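Local coordinates for alginate lyase (Aplysia kurodai, PDB 5GMT), which probably cleaves alginate by beta-elimination as a family 14 polysaccharide lyase, acting on polymannuronate, at residues 135-140 and 198-203; 149-154 and 208-213; 162-165 and 170-173; 164-169 and 227-232. All blocks are in the same frame, centred on the assembly; numbering follows the deposited sequence.

Interaction 1: 135-140 and 198-203; sequences SCFSLR and VHINTV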
loop_
_atom_site.group_PDB
_atom_site.type_symbol
_atom_site.label_atom_id
_atom_site.label_comp_id
_atom_site.label_asym_id
_atom_site.label_seq_id
_atom_site.Cartn_x
_atom_site.Cartn_y
_atom_site.Cartn_z
ATOM N N SER A 135 -12.712 10.577 8.038
ATOM C CA SER A 135 -11.516 11.381 8.258
ATOM C C SER A 135 -10.351 10.964 7.363
ATOM O O SER A 135 -9.285 11.587 7.390
ATOM C CB SER A 135 -11.085 11.288 9.732
ATOM O OG SER A 135 -10.796 9.946 10.071
ATOM N N CYS A 136 -10.547 9.920 6.565
ATOM C CA CYS A 136 -9.416 9.339 5.856
ATOM C C CYS A 136 -9.824 8.525 4.644
ATOM O O CYS A 136 -10.999 8.211 4.449
ATOM C CB CYS A 136 -8.598 8.459 6.819
ATOM S SG CYS A 136 -9.569 7.213 7.735
ATOM N N PHE A 137 -8.835 8.191 3.827
ATOM C CA PHE A 137 -8.969 7.117 2.846
ATOM C C PHE A 137 -7.628 6.383 2.788
ATOM O O PHE A 137 -6.589 6.983 3.033
ATOM C CB PHE A 137 -9.370 7.668 1.474
ATOM C CG PHE A 137 -8.364 8.627 0.887
ATOM C CD1 PHE A 137 -8.369 9.972 1.247
ATOM C CD2 PHE A 137 -7.418 8.186 -0.026
ATOM C CE1 PHE A 137 -7.444 10.855 0.705
ATOM C CE2 PHE A 137 -6.486 9.063 -0.572
ATOM C CZ PHE A 137 -6.499 10.404 -0.201
ATOM N N SER A 138 -7.636 5.090 2.498
ATOM C CA SER A 138 -6.358 4.399 2.369
ATOM C C SER A 138 -6.371 3.525 1.136
ATOM O O SER A 138 -7.399 2.934 0.794
ATOM C CB SER A 138 -6.039 3.578 3.626
ATOM O OG SER A 138 -6.928 2.490 3.797
ATOM N N LEU A 139 -5.219 3.452 0.472
ATOM C CA LEU A 139 -5.128 2.803 -0.820
ATOM C C LEU A 139 -3.939 1.856 -0.876
ATOM O O LEU A 139 -3.125 1.916 -1.798
ATOM C CB LEU A 139 -5.029 3.851 -1.935
ATOM C CG LEU A 139 -6.203 4.844 -1.994
ATOM C CD1 LEU A 139 -5.888 6.060 -2.886
ATOM C CD2 LEU A 139 -7.507 4.154 -2.434
ATOM N N ARG A 140 -3.836 0.993 0.125
ATOM C CA ARG A 140 -2.882 -0.119 0.077
ATOM C C ARG A 140 -3.144 -1.052 -1.109
ATOM O O ARG A 140 -4.211 -1.027 -1.723
ATOM C CB ARG A 140 -2.944 -0.922 1.373
ATOM C CG ARG A 140 -2.494 -0.146 2.591
ATOM C CD ARG A 140 -2.739 -0.961 3.835
ATOM N NE ARG A 140 -4.165 -1.051 4.162
ATOM C CZ ARG A 140 -4.659 -1.674 5.223
ATOM N NH1 ARG A 140 -3.849 -2.270 6.100
ATOM N NH2 ARG A 140 -5.976 -1.697 5.409
ATOM N N VAL A 198 -2.306 8.238 -7.881
ATOM C CA VAL A 198 -3.590 8.536 -7.277
ATOM C C VAL A 198 -3.963 9.988 -7.509
ATOM O O VAL A 198 -3.192 10.883 -7.178
ATOM C CB VAL A 198 -3.581 8.273 -5.752
ATOM C CG1 VAL A 198 -4.935 8.671 -5.138
ATOM C CG2 VAL A 198 -3.261 6.817 -5.454
ATOM N N HIS A 199 -5.136 10.215 -8.090
ATOM C CA HIS A 199 -5.681 11.565 -8.207
ATOM C C HIS A 199 -7.004 11.576 -7.463
ATOM O O HIS A 199 -7.940 10.872 -7.847
ATOM C CB HIS A 199 -5.867 11.972 -9.678
ATOM C CG HIS A 199 -4.577 12.126 -10.423
ATOM N ND1 HIS A 199 -4.225 13.293 -11.065
ATOM C CD2 HIS A 199 -3.541 11.271 -10.597
ATOM C CE1 HIS A 199 -3.030 13.149 -11.608
ATOM N NE2 HIS A 199 -2.595 11.928 -11.347
ATOM N N ILE A 200 -7.087 12.350 -6.384
ATOM C CA ILE A 200 -8.287 12.287 -5.569
ATOM C C ILE A 200 -9.379 13.083 -6.258
ATOM O O ILE A 200 -9.106 13.908 -7.131
ATOM C CB ILE A 200 -8.051 12.790 -4.117
ATOM C CG1 ILE A 200 -7.583 14.246 -4.086
ATOM C CG2 ILE A 200 -7.044 11.899 -3.398
ATOM C CD1 ILE A 200 -7.303 14.723 -2.643
ATOM N N ASN A 201 -10.621 12.802 -5.894
ATOM C CA ASN A 201 -11.769 13.402 -6.563
ATOM C C ASN A 201 -11.956 14.885 -6.298
ATOM O O ASN A 201 -11.551 15.416 -5.260
ATOM C CB ASN A 201 -13.045 12.676 -6.150
ATOM C CG ASN A 201 -13.302 12.770 -4.654
ATOM O OD1 ASN A 201 -12.560 12.196 -3.854
ATOM N ND2 ASN A 201 -14.365 13.499 -4.266
ATOM N N THR A 202 -12.584 15.547 -7.258
ATOM C CA THR A 202 -13.226 16.829 -6.991
ATOM C C THR A 202 -14.292 16.596 -5.938
ATOM O O THR A 202 -15.071 15.651 -6.052
ATOM C CB THR A 202 -13.877 17.394 -8.249
ATOM O OG1 THR A 202 -12.926 17.358 -9.324
ATOM C CG2 THR A 202 -14.351 18.831 -8.013
ATOM N N VAL A 203 -14.325 17.430 -4.904
ATOM C CA VAL A 203 -15.369 17.292 -3.902
ATOM C C VAL A 203 -16.709 17.480 -4.598
ATOM O O VAL A 203 -16.878 18.396 -5.399
ATOM C CB VAL A 203 -15.168 18.294 -2.736
ATOM C CG1 VAL A 203 -16.348 18.263 -1.774
ATOM C CG2 VAL A 203 -13.890 17.954 -2.004
#
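The Phe-137 ring is the one flat group in this contact, and Ile-200 meets it obliquely, neither squarely over a face nor squarely at the edge. Methyl CG2 of Ile-200 does the touching. It lies 3.6 Å from Phe-137 CZ and 4.0 Å from Phe-137 CE2, so the far end of the ring carries the contact. The two side chains cross at about a right angle. CG of Phe-137 sits between the backbone N and the carbonyl carbon (chi1 61°), which turns the ring toward Ile-200. Leu-239 of strand 238-247 packs on both Phe-137 and Ile-200.

The second pair is Leu-139 and Val-198, which approach tip to tip. Leu-139 CD1 fits against both methyls of the valine, 3.6 Å from Val-198 CG1 and 3.8 Å from Val-198 CG2. All four residues are buried.

Strand 136-143 belongs to one sheet and strand 191-199 to the other, as expected of a concanavalin-like beta sandwich. Ile-200 lies in the loop just after strand 191-199. Phe-137 and Leu-139 have their backbone bonds with Gly-117 and Leu-115 of the neighbouring strand 110-118. No hydrogen bond joins the two segments. The contact is therefore purely apolar, and shape and burial, not directed polar bonds, help join the sheets at this end of strand 191-199.

Interaction 2: 149-154 and 208-213; sequences GELYAY and GWVKIC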
loop_
_atom_site.group_PDB
_atom_site.type_symbol
_atom_site.label_atom_id
_atom_site.label_comp_id
_atom_site.label_asym_id
_atom_site.label_seq_id
_atom_site.Cartn_x
_atom_site.Cartn_y
_atom_site.Cartn_z
ATOM N N GLY A 149 -2.951 -9.680 -7.655
ATOM C CA GLY A 149 -2.910 -8.408 -6.953
ATOM C C GLY A 149 -4.197 -7.616 -7.053
ATOM O O GLY A 149 -5.043 -7.883 -7.908
ATOM N N GLU A 150 -4.335 -6.618 -6.187
ATOM C CA GLU A 150 -5.490 -5.733 -6.231
ATOM C C GLU A 150 -5.161 -4.418 -5.556
ATOM O O GLU A 150 -4.200 -4.328 -4.784
ATOM C CB GLU A 150 -6.694 -6.382 -5.538
ATOM C CG GLU A 150 -6.572 -6.377 -4.019
ATOM C CD GLU A 150 -7.696 -7.139 -3.320
ATOM O OE1 GLU A 150 -8.129 -8.193 -3.829
ATOM O OE2 GLU A 150 -8.156 -6.683 -2.261
ATOM N N LEU A 151 -5.965 -3.406 -5.857
ATOM C CA LEU A 151 -6.061 -2.205 -5.029
ATOM C C LEU A 151 -7.009 -2.529 -3.876
ATOM O O LEU A 151 -8.081 -3.052 -4.107
ATOM C CB LEU A 151 -6.576 -1.013 -5.843
ATOM C CG LEU A 151 -7.062 0.211 -5.061
ATOM C CD1 LEU A 151 -5.923 0.780 -4.250
ATOM C CD2 LEU A 151 -7.636 1.284 -5.983
ATOM N N TYR A 152 -6.606 -2.249 -2.637
ATOM C CA TYR A 152 -7.423 -2.585 -1.476
ATOM C C TYR A 152 -7.788 -1.301 -0.763
ATOM O O TYR A 152 -7.015 -0.796 0.059
ATOM C CB TYR A 152 -6.685 -3.531 -0.545
ATOM C CG TYR A 152 -7.495 -4.009 0.634
ATOM C CD1 TYR A 152 -8.661 -4.743 0.448
ATOM C CD2 TYR A 152 -7.075 -3.755 1.938
ATOM C CE1 TYR A 152 -9.404 -5.197 1.532
ATOM C CE2 TYR A 152 -7.810 -4.216 3.038
ATOM C CZ TYR A 152 -8.973 -4.934 2.819
ATOM O OH TYR A 152 -9.712 -5.393 3.893
ATOM N N ALA A 153 -8.965 -0.781 -1.093
ATOM C CA ALA A 153 -9.301 0.604 -0.792
ATOM C C ALA A 153 -10.274 0.764 0.374
ATOM O O ALA A 153 -11.344 0.154 0.394
ATOM C CB ALA A 153 -9.877 1.269 -2.039
ATOM N N TYR A 154 -9.873 1.581 1.342
ATOM C CA TYR A 154 -10.799 2.137 2.319
ATOM C C TYR A 154 -11.198 3.518 1.820
ATOM O O TYR A 154 -10.404 4.452 1.848
ATOM C CB TYR A 154 -10.160 2.216 3.710
ATOM C CG TYR A 154 -10.190 0.910 4.460
ATOM C CD1 TYR A 154 -9.490 -0.201 3.992
ATOM C CD2 TYR A 154 -10.918 0.783 5.635
ATOM C CE1 TYR A 154 -9.522 -1.407 4.669
ATOM C CE2 TYR A 154 -10.953 -0.425 6.326
ATOM C CZ TYR A 154 -10.253 -1.507 5.845
ATOM O OH TYR A 154 -10.283 -2.710 6.518
ATOM N N GLY A 208 -12.275 10.766 -9.076
ATOM C CA GLY A 208 -10.924 10.411 -8.661
ATOM C C GLY A 208 -10.516 9.128 -9.368
ATOM O O GLY A 208 -11.374 8.424 -9.908
ATOM N N TRP A 209 -9.221 8.814 -9.372
ATOM C CA TRP A 209 -8.783 7.547 -9.943
ATOM C C TRP A 209 -7.469 7.048 -9.375
ATOM O O TRP A 209 -6.692 7.807 -8.787
ATOM C CB TRP A 209 -8.665 7.660 -11.471
ATOM C CG TRP A 209 -7.830 8.811 -11.986
ATOM C CD1 TRP A 209 -8.242 10.099 -12.183
ATOM C CD2 TRP A 209 -6.462 8.758 -12.422
ATOM N NE1 TRP A 209 -7.210 10.855 -12.690
ATOM C CE2 TRP A 209 -6.109 10.051 -12.851
ATOM C CE3 TRP A 209 -5.502 7.743 -12.483
ATOM C CZ2 TRP A 209 -4.835 10.356 -13.339
ATOM C CZ3 TRP A 209 -4.233 8.050 -12.963
ATOM C CH2 TRP A 209 -3.914 9.342 -13.382
ATOM N N VAL A 210 -7.240 5.750 -9.546
ATOM C CA VAL A 210 -5.997 5.114 -9.142
ATOM C C VAL A 210 -5.499 4.231 -10.287
ATOM O O VAL A 210 -6.238 3.391 -10.807
ATOM C CB VAL A 210 -6.174 4.258 -7.868
ATOM C CG1 VAL A 210 -4.845 3.652 -7.449
ATOM C CG2 VAL A 210 -6.770 5.092 -6.719
ATOM N N LYS A 211 -4.252 4.429 -10.681
ATOM C CA LYS A 211 -3.639 3.587 -11.705
ATOM C C LYS A 211 -2.465 2.858 -11.080
ATOM O O LYS A 211 -1.542 3.482 -10.552
ATOM C CB LYS A 211 -3.180 4.428 -12.905
ATOM C CG LYS A 211 -2.507 3.602 -14.010
ATOM C CD LYS A 211 -1.943 4.473 -15.127
ATOM C CE LYS A 211 -1.306 3.598 -16.199
ATOM N NZ LYS A 211 -0.704 4.381 -17.311
ATOM N N ILE A 212 -2.517 1.533 -11.116
ATOM C CA ILE A 212 -1.451 0.719 -10.577
ATOM C C ILE A 212 -0.768 -0.032 -11.708
ATOM O O ILE A 212 -1.439 -0.658 -12.527
ATOM C CB ILE A 212 -1.993 -0.281 -9.539
ATOM C CG1 ILE A 212 -2.517 0.470 -8.301
ATOM C CG2 ILE A 212 -0.923 -1.311 -9.175
ATOM C CD1 ILE A 212 -3.218 -0.444 -7.316
ATOM N N CYS A 213 0.557 0.045 -11.764
ATOM C CA CYS A 213 1.307 -0.747 -12.729
ATOM C C CYS A 213 2.266 -1.624 -11.954
ATOM O O CYS A 213 2.894 -1.171 -11.002
ATOM C CB CYS A 213 2.063 0.140 -13.717
ATOM S SG CYS A 213 0.997 1.103 -14.799
#
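Leu-151 alone makes the contacts from its side, and Val-210 and Ile-212 make them from the other. All the direct contacts are apolar. Leu-151 CD2 rests on the branch of the valine, 3.8 Å from Val-210 CB and 3.9 Å from Val-210 CG1. These two side chains cross obliquely. The Ile-212 tip goes to the root of the leucine, with Ile-212 CD1 3.7 Å from Leu-151 CB. With CG of Leu-151 anti to the backbone N (chi1 165°) and chi2 at 62°, CD2 comes to Val-210.

The strands 149-154 and 208-216 lie in different sheets of the beta sandwich, so their side chains meet in its interior. Leu-141 of strand 136-143 also packs on Ile-212, and Leu-229 of strand 222-229 packs on Val-210.

No hydrogen bond joins the two segments. Leu-151 has its backbone bond with Leu-179, and Tyr-152 with Arg-140, both in neighbouring strands of the same sheet. Glu-150 points away from the contact and forms salt bridges with Arg-144 and Arg-181.

Interaction 3: 162-165 and 170-173; sequences GFKD and IAHS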
loop_
_atom_site.group_PDB
_atom_site.type_symbol
_atom_site.label_atom_id
_atom_site.label_comp_id
_atom_site.label_asym_id
_atom_site.label_seq_id
_atom_site.Cartn_x
_atom_site.Cartn_y
_atom_site.Cartn_z
ATOM N N GLY A 162 -24.187 2.101 -8.639
ATOM C CA GLY A 162 -23.797 0.824 -9.215
ATOM C C GLY A 162 -22.382 0.359 -8.890
ATOM O O GLY A 162 -21.943 -0.659 -9.420
ATOM N N PHE A 163 -21.684 1.087 -8.020
ATOM C CA PHE A 163 -20.281 0.788 -7.683
ATOM C C PHE A 163 -20.036 -0.676 -7.334
ATOM O O PHE A 163 -19.113 -1.302 -7.861
ATOM C CB PHE A 163 -19.818 1.671 -6.517
ATOM C CG PHE A 163 -18.410 1.384 -6.048
ATOM C CD1 PHE A 163 -17.322 2.001 -6.657
ATOM C CD2 PHE A 163 -18.178 0.517 -4.981
ATOM C CE1 PHE A 163 -16.020 1.743 -6.219
ATOM C CE2 PHE A 163 -16.882 0.257 -4.539
ATOM C CZ PHE A 163 -15.802 0.875 -5.161
ATOM N N LYS A 164 -20.871 -1.217 -6.450
ATOM C CA LYS A 164 -20.718 -2.587 -5.972
ATOM C C LYS A 164 -20.817 -3.614 -7.089
ATOM O O LYS A 164 -20.265 -4.706 -6.978
ATOM C CB LYS A 164 -21.765 -2.886 -4.891
ATOM C CG LYS A 164 -21.533 -2.106 -3.607
ATOM C CD LYS A 164 -22.639 -2.324 -2.585
ATOM C CE LYS A 164 -22.321 -1.607 -1.278
ATOM N NZ LYS A 164 -21.105 -2.162 -0.600
ATOM N N ASP A 165 -21.504 -3.250 -8.170
ATOM C CA ASP A 165 -21.741 -4.159 -9.293
ATOM C C ASP A 165 -20.747 -4.006 -10.443
ATOM O O ASP A 165 -20.888 -4.659 -11.483
ATOM C CB ASP A 165 -23.157 -3.955 -9.836
ATOM C CG ASP A 165 -24.224 -4.366 -8.850
ATOM O OD1 ASP A 165 -24.044 -5.403 -8.179
ATOM O OD2 ASP A 165 -25.236 -3.642 -8.737
ATOM N N ILE A 170 -14.847 -5.973 -6.156
ATOM C CA ILE A 170 -15.348 -6.953 -5.211
ATOM C C ILE A 170 -15.517 -6.214 -3.889
ATOM O O ILE A 170 -14.548 -5.953 -3.171
ATOM C CB ILE A 170 -14.406 -8.154 -5.074
ATOM C CG1 ILE A 170 -14.313 -8.900 -6.409
ATOM C CG2 ILE A 170 -14.898 -9.096 -3.960
ATOM C CD1 ILE A 170 -13.207 -9.919 -6.468
ATOM N N ALA A 171 -16.761 -5.852 -3.598
ATOM C CA ALA A 171 -17.074 -4.940 -2.505
ATOM C C ALA A 171 -17.101 -5.637 -1.154
ATOM O O ALA A 171 -17.246 -6.861 -1.069
ATOM C CB ALA A 171 -18.419 -4.248 -2.767
ATOM N N HIS A 172 -16.950 -4.853 -0.096
ATOM C CA HIS A 172 -17.161 -5.376 1.238
ATOM C C HIS A 172 -17.890 -4.348 2.104
ATOM O O HIS A 172 -17.748 -3.137 1.930
ATOM C CB HIS A 172 -15.843 -5.796 1.903
ATOM C CG HIS A 172 -16.039 -6.801 2.996
ATOM N ND1 HIS A 172 -16.402 -6.447 4.278
ATOM C CD2 HIS A 172 -15.987 -8.155 2.978
ATOM C CE1 HIS A 172 -16.534 -7.537 5.012
ATOM N NE2 HIS A 172 -16.291 -8.587 4.249
ATOM N N SER A 173 -18.698 -4.852 3.026
ATOM C CA SER A 173 -19.544 -3.993 3.821
ATOM C C SER A 173 -18.772 -3.256 4.904
ATOM O O SER A 173 -19.182 -2.170 5.316
ATOM C CB SER A 173 -20.658 -4.812 4.458
ATOM O OG SER A 173 -20.105 -5.876 5.206
HETATM O O HOH W 1 -19.014 -6.709 -5.281
#
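Ala-171 and Lys-164 bury most of the surface in this contact, with about 55 Å² covered on each. The single methyl of Ala-171 points toward the other segment. It meets the lysine near its root, at CB and CG, and again at NZ, while the middle of the chain arches away from it. Ala-171 CB lies 3.9 Å from Lys-164 CG and 4.0 Å from Lys-164 NZ. The lysine can touch at both ends because its chain runs extended from CB to CE and then bends at chi4 (-65°), which brings the ammonium back to the methyl. The methyl thus packs against the aliphatic CG with the charged NZ beside it, at the surface, where Lys-164 itself is exposed.

His-172 adds little. Its carbonyl O is 4.3 Å from Lys-164 NZ, too far for a hydrogen bond, and it receives one from Gln-177 NE2. His-172 CB points away. ND1 bonds with the backbone N of Thr-174 and of Tyr-175, and the ring stacks with Tyr-175.

The backbones are joined through water. Water 1 accepts from Ala-171 N at 2.9 Å and also lies 2.9 Å from Lys-164 O, to which it can donate. It has other acceptors nearby, so that second bond may be shared.

Lys-164 lies in a 3-10 turn of residues 163-165, closed by the bond from Asp-165 N to Gly-162 O at 2.9 Å. The arrangement is a surface loop folded back on itself: a 3-10 turn packed, with a bridging water, beside the end of the short edge strand 169-170.

Interaction 4: 164-169 and 227-232; sequences KDRDDV and NHLRMR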
loop_
_atom_site.group_PDB
_atom_site.type_symbol
_atom_site.label_atom_id
_atom_site.label_comp_id
_atom_site.label_asym_id
_atom_site.label_seq_id
_atom_site.Cartn_x
_atom_site.Cartn_y
_atom_site.Cartn_z
ATOM N N LYS A 164 -20.871 -1.217 -6.450
ATOM C CA LYS A 164 -20.718 -2.587 -5.972
ATOM C C LYS A 164 -20.817 -3.614 -7.089
ATOM O O LYS A 164 -20.265 -4.706 -6.978
ATOM C CB LYS A 164 -21.765 -2.886 -4.891
ATOM C CG LYS A 164 -21.533 -2.106 -3.607
ATOM C CD LYS A 164 -22.639 -2.324 -2.585
ATOM C CE LYS A 164 -22.321 -1.607 -1.278
ATOM N NZ LYS A 164 -21.105 -2.162 -0.600
ATOM N N ASP A 165 -21.504 -3.250 -8.170
ATOM C CA ASP A 165 -21.741 -4.159 -9.293
ATOM C C ASP A 165 -20.747 -4.006 -10.443
ATOM O O ASP A 165 -20.888 -4.659 -11.483
ATOM C CB ASP A 165 -23.157 -3.955 -9.836
ATOM C CG ASP A 165 -24.224 -4.366 -8.850
ATOM O OD1 ASP A 165 -24.044 -5.403 -8.179
ATOM O OD2 ASP A 165 -25.236 -3.642 -8.737
ATOM N N ARG A 166 -19.767 -3.123 -10.269
ATOM C CA ARG A 166 -18.722 -2.926 -11.267
ATOM C C ARG A 166 -17.938 -4.204 -11.482
ATOM O O ARG A 166 -17.685 -4.957 -10.539
ATOM C CB ARG A 166 -17.778 -1.796 -10.846
ATOM C CG ARG A 166 -18.367 -0.413 -11.062
ATOM C CD ARG A 166 -17.584 0.683 -10.350
ATOM N NE ARG A 166 -16.163 0.650 -10.685
ATOM C CZ ARG A 166 -15.340 1.683 -10.565
ATOM N NH1 ARG A 166 -15.792 2.858 -10.134
ATOM N NH2 ARG A 166 -14.062 1.542 -10.888
ATOM N N ASP A 167 -17.555 -4.445 -12.730
ATOM C CA ASP A 167 -16.773 -5.627 -13.067
ATOM C C ASP A 167 -15.412 -5.632 -12.345
ATOM O O ASP A 167 -14.865 -6.698 -12.044
ATOM C CB ASP A 167 -16.583 -5.709 -14.584
ATOM C CG ASP A 167 -16.229 -7.104 -15.054
ATOM O OD1 ASP A 167 -16.631 -8.080 -14.383
ATOM O OD2 ASP A 167 -15.559 -7.225 -16.104
ATOM N N ASP A 168 -14.880 -4.449 -12.046
ATOM C CA ASP A 168 -13.562 -4.375 -11.413
ATOM C C ASP A 168 -13.655 -4.264 -9.894
ATOM O O ASP A 168 -12.656 -4.002 -9.237
ATOM C CB ASP A 168 -12.751 -3.201 -11.982
ATOM C CG ASP A 168 -13.366 -1.840 -11.665
ATOM O OD1 ASP A 168 -14.583 -1.781 -11.416
ATOM O OD2 ASP A 168 -12.621 -0.829 -11.670
ATOM N N VAL A 169 -14.848 -4.489 -9.336
ATOM C CA VAL A 169 -15.059 -4.317 -7.894
ATOM C C VAL A 169 -15.545 -5.588 -7.216
ATOM O O VAL A 169 -16.504 -6.214 -7.657
ATOM C CB VAL A 169 -16.087 -3.188 -7.590
ATOM C CG1 VAL A 169 -16.566 -3.260 -6.130
ATOM C CG2 VAL A 169 -15.493 -1.825 -7.887
ATOM N N ASN A 227 -11.129 3.916 -12.161
ATOM C CA ASN A 227 -11.586 5.291 -12.224
ATOM C C ASN A 227 -12.958 5.457 -11.604
ATOM O O ASN A 227 -13.501 4.510 -11.024
ATOM C CB ASN A 227 -11.544 5.826 -13.654
ATOM C CG ASN A 227 -12.309 4.998 -14.617
ATOM O OD1 ASN A 227 -13.377 4.455 -14.300
ATOM N ND2 ASN A 227 -11.768 4.884 -15.833
ATOM N N HIS A 228 -13.463 6.682 -11.672
ATOM C CA HIS A 228 -14.741 7.043 -11.072
ATOM C C HIS A 228 -14.818 6.682 -9.593
ATOM O O HIS A 228 -15.773 6.034 -9.141
ATOM C CB HIS A 228 -15.867 6.392 -11.862
ATOM C CG HIS A 228 -15.885 6.807 -13.300
ATOM N ND1 HIS A 228 -16.248 5.959 -14.321
ATOM C CD2 HIS A 228 -15.542 7.980 -13.891
ATOM C CE1 HIS A 228 -16.152 6.595 -15.479
ATOM N NE2 HIS A 228 -15.727 7.822 -15.246
ATOM N N LEU A 229 -13.806 7.127 -8.848
ATOM C CA LEU A 229 -13.727 6.920 -7.407
ATOM C C LEU A 229 -13.962 8.191 -6.613
ATOM O O LEU A 229 -13.621 9.286 -7.061
ATOM C CB LEU A 229 -12.351 6.382 -7.015
ATOM C CG LEU A 229 -11.947 5.041 -7.614
ATOM C CD1 LEU A 229 -10.606 4.619 -7.004
ATOM C CD2 LEU A 229 -13.019 3.973 -7.406
ATOM N N ARG A 230 -14.534 8.029 -5.427
ATOM C CA ARG A 230 -14.604 9.101 -4.449
ATOM C C ARG A 230 -13.692 8.757 -3.271
ATOM O O ARG A 230 -13.841 7.686 -2.670
ATOM C CB ARG A 230 -16.048 9.299 -3.969
ATOM C CG ARG A 230 -16.151 10.207 -2.776
ATOM C CD ARG A 230 -17.580 10.605 -2.515
ATOM N NE ARG A 230 -18.047 11.576 -3.491
ATOM C CZ ARG A 230 -19.183 11.473 -4.176
ATOM N NH1 ARG A 230 -19.985 10.440 -3.997
ATOM N NH2 ARG A 230 -19.522 12.420 -5.036
ATOM N N MET A 231 -12.737 9.639 -2.968
ATOM C CA MET A 231 -11.840 9.445 -1.832
ATOM C C MET A 231 -12.210 10.356 -0.668
ATOM O O MET A 231 -11.929 10.049 0.491
ATOM C CB MET A 231 -10.383 9.710 -2.225
ATOM C CG MET A 231 -9.776 8.674 -3.157
ATOM S SD MET A 231 -10.279 8.971 -4.859
ATOM C CE MET A 231 -8.934 8.143 -5.736
ATOM N N ARG A 232 -12.823 11.491 -0.980
ATOM C CA ARG A 232 -13.087 12.487 0.053
ATOM C C ARG A 232 -14.423 13.197 -0.182
ATOM O O ARG A 232 -14.908 13.272 -1.315
ATOM C CB ARG A 232 -11.951 13.502 0.092
ATOM C CG ARG A 232 -11.741 14.172 -1.252
ATOM C CD ARG A 232 -10.736 15.304 -1.203
ATOM N NE ARG A 232 -10.659 15.972 -2.499
ATOM C CZ ARG A 232 -10.074 17.144 -2.702
ATOM N NH1 ARG A 232 -9.513 17.798 -1.692
ATOM N NH2 ARG A 232 -10.068 17.674 -3.919
HETATM O O HOH W 2 -12.062 1.299 -13.554
#
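Arg-166 opens a type I beta turn that runs to Val-169, and it reaches across to Asn-227 and His-228 at the corner where strand 222-229 bends. His-228 and Leu-229 there form a G1 beta bulge opposite Gly-208. The arginine chain bends at chi3 (53°), which turns the guanidinium to Asp-168 and the corner. It grips Asn-227 O end-on with two nitrogens, Arg-166 NH1 and Arg-166 NH2, each 3.0 Å from that oxygen. Neither bond is straight, with N-H...O angles of 140° and 138°. NH1 also makes a weak bond to His-228 O at 3.3 Å, and both carbonyl oxygens sit at the edge of the guanidinium group. Leu-229 CD2 comes obliquely to the same group, 4.0 Å from Arg-166 NH1.

Asp-168 of the same turn fixes the rotation of the guanidinium from another edge. Arg-166 NE donates to Asp-168 OD1 at 3.0 Å and Arg-166 NH2 to Asp-168 OD2 at 2.9 Å, a side-on salt bridge that uses both syn lone pairs. Glu-160 forms a further salt bridge with NH1. A leucine in its place would probably leave Asp-168 and Glu-160 without their positive mate and Asn-227 O without these two donors, so the loop is less firmly held to the corner.

Tyr-224 OH is another partner of Asp-168 OD2. Water 2 bridges the Asp-168 carboxylate and the Asn-227 backbone: it accepts from Asn-227 N at 3.1 Å and lies 2.9 Å from Asp-168 OD2.

Overall arrangement
From the N terminus, the first segment is 135-140, which interaction 1 joins to 198-203. Interaction 2 starts at 149-154 and ends at 208-213, so its loop crosses that of interaction 1. Both tie the two sheets of the sandwich together, and their segments are neighbours within each sheet. Interaction 3 closes a small surface loop, 162-165 with 170-173, which lies within both larger loops. Interaction 4 begins at almost the same place, sharing Lys-164 and Asp-165, and runs on to 227-232, crossing interactions 1 and 2. It ties this loop to the corner of strand 222-229. Asn-201 binds Met-231 and Arg-232, and Gly-208 pairs with Leu-229, joining interaction 4 to both sandwich contacts.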